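Local atomic coordinates of phospholipase C-beta (PLC-beta) (Sepia officinalis, PDB entry 3QR0), a protein that is a multidomain phospholipase C of the beta class, combining PH, EF-hand, TIM-barrel and C2 domains in one chain with a bound calcium ion. Residues Asn339-Gly344 with Glu368-Asp373; Pro379-Gly384 with Val391-Val396. All coordinates share one frame; numbering follows the deposited sequence.

Overall arrangement
Contacts 1 and 2 follow one another along the chain, the first closing at Asp373 before the second opens at Pro379, and their centres are about 7 Å apart. Both belong to the X-domain part of the TIM barrel. Contact 1 sets a loop against strand 366-372, around the calcium ion; contact 2 is the hairpin of strands 380-381 and 391-392, with the first turn of helix 393-403. The two meet in one mixed sheet, where strand 380-381 lies antiparallel beside strand 366-372 and probable hydrogen bonds join Trp372 N to Ile380 O and Thr382 N to Asp370 O. The strand that supplies calcium ligands in contact 1 thus has the hairpin of contact 2 as its flank.

Contact 1 of 2, residues Asn339-Gly344 with Glu368-Asp373; sequences NTYLTG and ELDCWD. With CA (calcium ion), chain B.
Two acidic side chains of strand 366-372, Glu368 and Asp370, converge with Asn339 on a calcium ion, and the packing is tight where the loop turns against the strand. Asn339 OD1 binds the metal at 2.3 Å and Glu368 OE2 at 2.4 Å, while Asp370 grips it with both carboxylate oxygens. The amide plane of Asn339 stands almost perpendicular to the Asp370 carboxylate (89°). Asn339 OD1 lies 3.2 Å from Asp370 OD2, two acceptors not hydrogen-bonded to each other but ligands of one calcium, whose charge would offset their repulsion. Glu368 is extended, CG anti to the backbone N (chi1 -174°), and its other oxygen OE1 takes the N-H of Asn339 at 2.8 Å, nearly straight (168°) and from above the carboxylate plane, besides a salt bridge from Arg570. Such acidic residues spaced two apart on one barrel strand project to the same side, here the calcium site of the TIM-barrel X domain, which Glu417 completes from strand 412-418. A type I turn from Asn339 to Leu342 brings Thr340 OG1, also bonded to Ser337, onto Glu368 N (2.9 Å) and swings Tyr341 across Asp370, its OH donating to OD2 at 2.5 Å from above the carboxylate plane. The looser side of the shell is made by two waters, one of them bound by Asn339 ND2, which also bonds to Gln346.

Contact 2 of 2, residues Pro379-Gly384 with Val391-Val396; sequences PIITHG and VLFKDV
Ile381 occupies the apolar centre of this hairpin, which joins strands 380-381 and 391-392 in antiparallel pairing at the edge of the TIM-barrel sheet and runs straight on into helix 393-403. The Ile381 side chain is fully stretched beyond CB (chi2 175°), and its CD1 meets Val396 tip to tip, 3.6 Å from Val396 CG2, with CB and CG1 of the same valine close behind. Obliquely to this, Ile381 CD1 also lies 3.9 Å from Phe393 CD1, so one methyl touches two residues three positions apart on the helix. Phe393 has CG anti to its backbone N (chi1 176°), which carries the ring inward past Ile381 to Leu369 and Cys371 of strand 366-372 and to Leu428 and Cys432 of helix 422-436. At its root, Phe393 CB packs 4.0 Å from Pro379 CG, a proline that also leans on Leu428. On the strand side the apolar contact is extended by Val391, whose CG2 sits 3.9 Å from Ile381 CB on the same face of the sheet.

Outward from these side chains comes the backbone pairing. Ile381 and Val391 form a hydrogen-bonded pair: Ile381 N reaches Val391 O at 2.8 Å, almost along the C=O axis, and Val391 N returns to Ile381 O at 3.1 Å. Ile380 and Leu392 make the adjoining non-hydrogen-bonded pair, their side chains diverging. Leu392 stands at the N-cap of the helix, and the first helical amide, Phe393 N, is taken up by the residue just before the other strand: it donates to Pro379 O at 3.1 Å, lying 35° out of the carbonyl plane. Pro379 O receives a second hydrogen bond, from a water at 2.9 Å whose own oxygen accepts the next amide, Lys394 N.

Contact 1 of 2, residues Asn339-Gly344 with Glu368-Asp373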
# COMPACT_ATOMS: atom_id res chain seq x y z
N ASN A 339 3.45 8.86 -16.08
CA ASN A 339 4.83 8.81 -16.63
C ASN A 339 5.66 7.81 -15.83
O ASN A 339 6.66 8.16 -15.19
CB ASN A 339 5.51 10.20 -16.65
CG ASN A 339 5.06 11.09 -17.83
OD1 ASN A 339 4.33 10.65 -18.72
ND2 ASN A 339 5.51 12.34 -17.83
N THR A 340 5.21 6.57 -15.91
CA THR A 340 5.68 5.48 -15.06
C THR A 340 7.18 5.23 -15.18
O THR A 340 7.84 4.85 -14.21
CB THR A 340 4.92 4.18 -15.43
OG1 THR A 340 3.51 4.46 -15.48
CG2 THR A 340 5.20 3.06 -14.43
N TYR A 341 7.70 5.45 -16.39
CA TYR A 341 9.12 5.29 -16.69
C TYR A 341 10.07 6.18 -15.88
O TYR A 341 11.25 5.85 -15.74
CB TYR A 341 9.37 5.50 -18.21
CG TYR A 341 8.91 6.84 -18.73
CD1 TYR A 341 9.79 7.92 -18.80
CD2 TYR A 341 7.60 7.04 -19.16
CE1 TYR A 341 9.38 9.15 -19.26
CE2 TYR A 341 7.18 8.27 -19.62
CZ TYR A 341 8.08 9.33 -19.67
OH TYR A 341 7.67 10.55 -20.13
N LEU A 342 9.57 7.30 -15.34
CA LEU A 342 10.42 8.24 -14.61
C LEU A 342 10.60 7.85 -13.14
O LEU A 342 9.62 7.55 -12.44
CB LEU A 342 9.84 9.66 -14.70
CG LEU A 342 9.81 10.26 -16.10
CD1 LEU A 342 9.09 11.60 -16.11
CD2 LEU A 342 11.22 10.39 -16.69
N THR A 343 11.84 7.86 -12.67
CA THR A 343 12.13 7.51 -11.28
C THR A 343 12.43 8.73 -10.41
O THR A 343 12.66 8.58 -9.21
CB THR A 343 13.29 6.52 -11.19
OG1 THR A 343 14.48 7.10 -11.75
CG2 THR A 343 12.93 5.23 -11.93
N GLY A 344 12.43 9.92 -11.00
CA GLY A 344 12.62 11.16 -10.25
C GLY A 344 11.98 12.39 -10.89
O GLY A 344 10.77 12.40 -11.14
N GLU A 368 1.78 4.22 -17.83
CA GLU A 368 1.97 5.09 -18.97
C GLU A 368 3.31 4.82 -19.67
O GLU A 368 4.33 4.63 -19.01
CB GLU A 368 1.90 6.55 -18.54
CG GLU A 368 1.94 7.54 -19.69
CD GLU A 368 1.60 8.95 -19.26
OE1 GLU A 368 1.42 9.16 -18.05
OE2 GLU A 368 1.53 9.85 -20.13
N LEU A 369 3.26 4.79 -20.99
CA LEU A 369 4.43 4.60 -21.83
C LEU A 369 4.45 5.73 -22.86
O LEU A 369 3.57 5.80 -23.72
CB LEU A 369 4.37 3.24 -22.55
CG LEU A 369 4.46 1.93 -21.73
CD1 LEU A 369 3.23 1.68 -20.86
CD2 LEU A 369 4.66 0.74 -22.67
N ASP A 370 5.44 6.62 -22.74
CA ASP A 370 5.65 7.71 -23.69
C ASP A 370 6.62 7.23 -24.75
O ASP A 370 7.83 7.15 -24.51
CB ASP A 370 6.25 8.94 -22.99
CG ASP A 370 5.26 9.67 -22.10
OD1 ASP A 370 4.14 9.18 -21.86
OD2 ASP A 370 5.62 10.76 -21.61
N CYS A 371 6.09 6.95 -25.94
CA CYS A 371 6.87 6.31 -27.00
C CYS A 371 7.39 7.32 -28.03
O CYS A 371 6.62 8.12 -28.56
CB CYS A 371 6.04 5.23 -27.69
SG CYS A 371 5.31 4.06 -26.52
N TRP A 372 8.69 7.27 -28.30
CA TRP A 372 9.35 8.15 -29.27
C TRP A 372 10.23 7.34 -30.22
O TRP A 372 10.65 6.21 -29.90
CB TRP A 372 10.19 9.21 -28.54
CG TRP A 372 9.39 10.10 -27.63
CD1 TRP A 372 9.01 9.83 -26.35
CD2 TRP A 372 8.86 11.40 -27.94
NE1 TRP A 372 8.29 10.88 -25.83
CE2 TRP A 372 8.17 11.85 -26.79
CE3 TRP A 372 8.90 12.22 -29.07
CZ2 TRP A 372 7.52 13.09 -26.75
CZ3 TRP A 372 8.25 13.45 -29.03
CH2 TRP A 372 7.58 13.88 -27.88
N ASP A 373 10.53 7.91 -31.39
CA ASP A 373 11.43 7.28 -32.35
C ASP A 373 12.84 7.24 -31.77
O ASP A 373 13.34 8.26 -31.32
CB ASP A 373 11.48 8.06 -33.67
CG ASP A 373 10.24 7.84 -34.54
OD1 ASP A 373 9.41 6.96 -34.23
OD2 ASP A 373 10.10 8.56 -35.55
CA CA B . 3.33 11.29 -20.67
O HOH W 1 4.34 13.53 -20.59
O HOH W 2 2.04 12.84 -19.30

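Contact 2 of 2, residues Pro379-Gly384 with Val391-Val396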
# COMPACT_ATOMS: atom_id res chain seq x y z
N PRO A 379 12.09 1.82 -31.21
CA PRO A 379 11.39 2.79 -30.37
C PRO A 379 11.90 2.84 -28.94
O PRO A 379 12.35 1.83 -28.40
CB PRO A 379 9.93 2.29 -30.40
CG PRO A 379 10.03 0.86 -30.73
CD PRO A 379 11.19 0.75 -31.66
N ILE A 380 11.83 4.03 -28.36
CA ILE A 380 12.29 4.26 -27.00
C ILE A 380 11.19 4.88 -26.17
O ILE A 380 10.18 5.35 -26.71
CB ILE A 380 13.52 5.20 -26.96
CG1 ILE A 380 13.16 6.59 -27.50
CG2 ILE A 380 14.68 4.58 -27.73
CD1 ILE A 380 14.29 7.57 -27.47
N ILE A 381 11.38 4.85 -24.86
CA ILE A 381 10.49 5.53 -23.92
C ILE A 381 11.28 6.60 -23.18
O ILE A 381 12.37 6.34 -22.66
CB ILE A 381 9.88 4.54 -22.91
CG1 ILE A 381 8.87 3.63 -23.63
CG2 ILE A 381 9.20 5.28 -21.75
CD1 ILE A 381 8.29 2.53 -22.75
N THR A 382 10.73 7.81 -23.14
CA THR A 382 11.36 8.93 -22.47
C THR A 382 10.38 10.09 -22.38
O THR A 382 9.29 10.04 -22.97
CB THR A 382 12.65 9.40 -23.21
OG1 THR A 382 13.39 10.29 -22.37
CG2 THR A 382 12.31 10.10 -24.53
N HIS A 383 10.75 11.13 -21.63
CA HIS A 383 9.97 12.37 -21.60
C HIS A 383 10.52 13.29 -22.69
O HIS A 383 11.63 13.81 -22.56
CB HIS A 383 10.03 13.03 -20.22
CG HIS A 383 8.96 14.06 -19.99
ND1 HIS A 383 8.95 14.89 -18.89
CD2 HIS A 383 7.87 14.40 -20.73
CE1 HIS A 383 7.90 15.69 -18.95
NE2 HIS A 383 7.23 15.41 -20.05
N GLY A 384 9.75 13.46 -23.76
CA GLY A 384 10.21 14.21 -24.92
C GLY A 384 10.58 15.66 -24.65
O GLY A 384 9.97 16.32 -23.81
N VAL A 391 14.89 4.64 -22.33
CA VAL A 391 14.98 3.18 -22.27
C VAL A 391 14.32 2.58 -23.52
O VAL A 391 13.54 3.26 -24.19
CB VAL A 391 14.32 2.60 -20.98
CG1 VAL A 391 15.07 3.09 -19.72
CG2 VAL A 391 12.85 2.97 -20.90
N LEU A 392 14.65 1.33 -23.83
CA LEU A 392 14.07 0.66 -25.00
C LEU A 392 12.63 0.27 -24.70
O LEU A 392 12.33 -0.26 -23.64
CB LEU A 392 14.85 -0.61 -25.38
CG LEU A 392 16.14 -0.46 -26.20
CD1 LEU A 392 16.75 -1.85 -26.43
CD2 LEU A 392 15.88 0.23 -27.54
N PHE A 393 11.74 0.55 -25.65
CA PHE A 393 10.34 0.14 -25.52
C PHE A 393 10.22 -1.38 -25.33
O PHE A 393 9.45 -1.85 -24.50
CB PHE A 393 9.54 0.58 -26.74
CG PHE A 393 8.11 0.11 -26.73
CD1 PHE A 393 7.12 0.86 -26.13
CD2 PHE A 393 7.77 -1.11 -27.30
CE1 PHE A 393 5.80 0.41 -26.10
CE2 PHE A 393 6.46 -1.57 -27.27
CZ PHE A 393 5.47 -0.80 -26.67
N LYS A 394 10.99 -2.13 -26.12
CA LYS A 394 11.00 -3.59 -26.05
C LYS A 394 11.30 -4.10 -24.63
O LYS A 394 10.61 -4.98 -24.12
CB LYS A 394 12.01 -4.17 -27.05
CG LYS A 394 12.06 -5.69 -27.14
CD LYS A 394 13.04 -6.10 -28.25
CE LYS A 394 13.25 -7.60 -28.32
NZ LYS A 394 13.97 -7.97 -29.57
N ASP A 395 12.33 -3.53 -24.00
CA ASP A 395 12.67 -3.90 -22.62
C ASP A 395 11.51 -3.64 -21.66
O ASP A 395 11.22 -4.47 -20.80
CB ASP A 395 13.92 -3.15 -22.13
CG ASP A 395 15.20 -3.61 -22.81
OD1 ASP A 395 15.19 -4.67 -23.47
OD2 ASP A 395 16.22 -2.91 -22.68
N VAL A 396 10.84 -2.50 -21.81
CA VAL A 396 9.71 -2.16 -20.94
C VAL A 396 8.56 -3.19 -21.06
O VAL A 396 8.05 -3.68 -20.04
CB VAL A 396 9.18 -0.73 -21.20
CG1 VAL A 396 7.85 -0.50 -20.51
CG2 VAL A 396 10.21 0.31 -20.74
O HOH W 3 12.21 -1.03 -28.54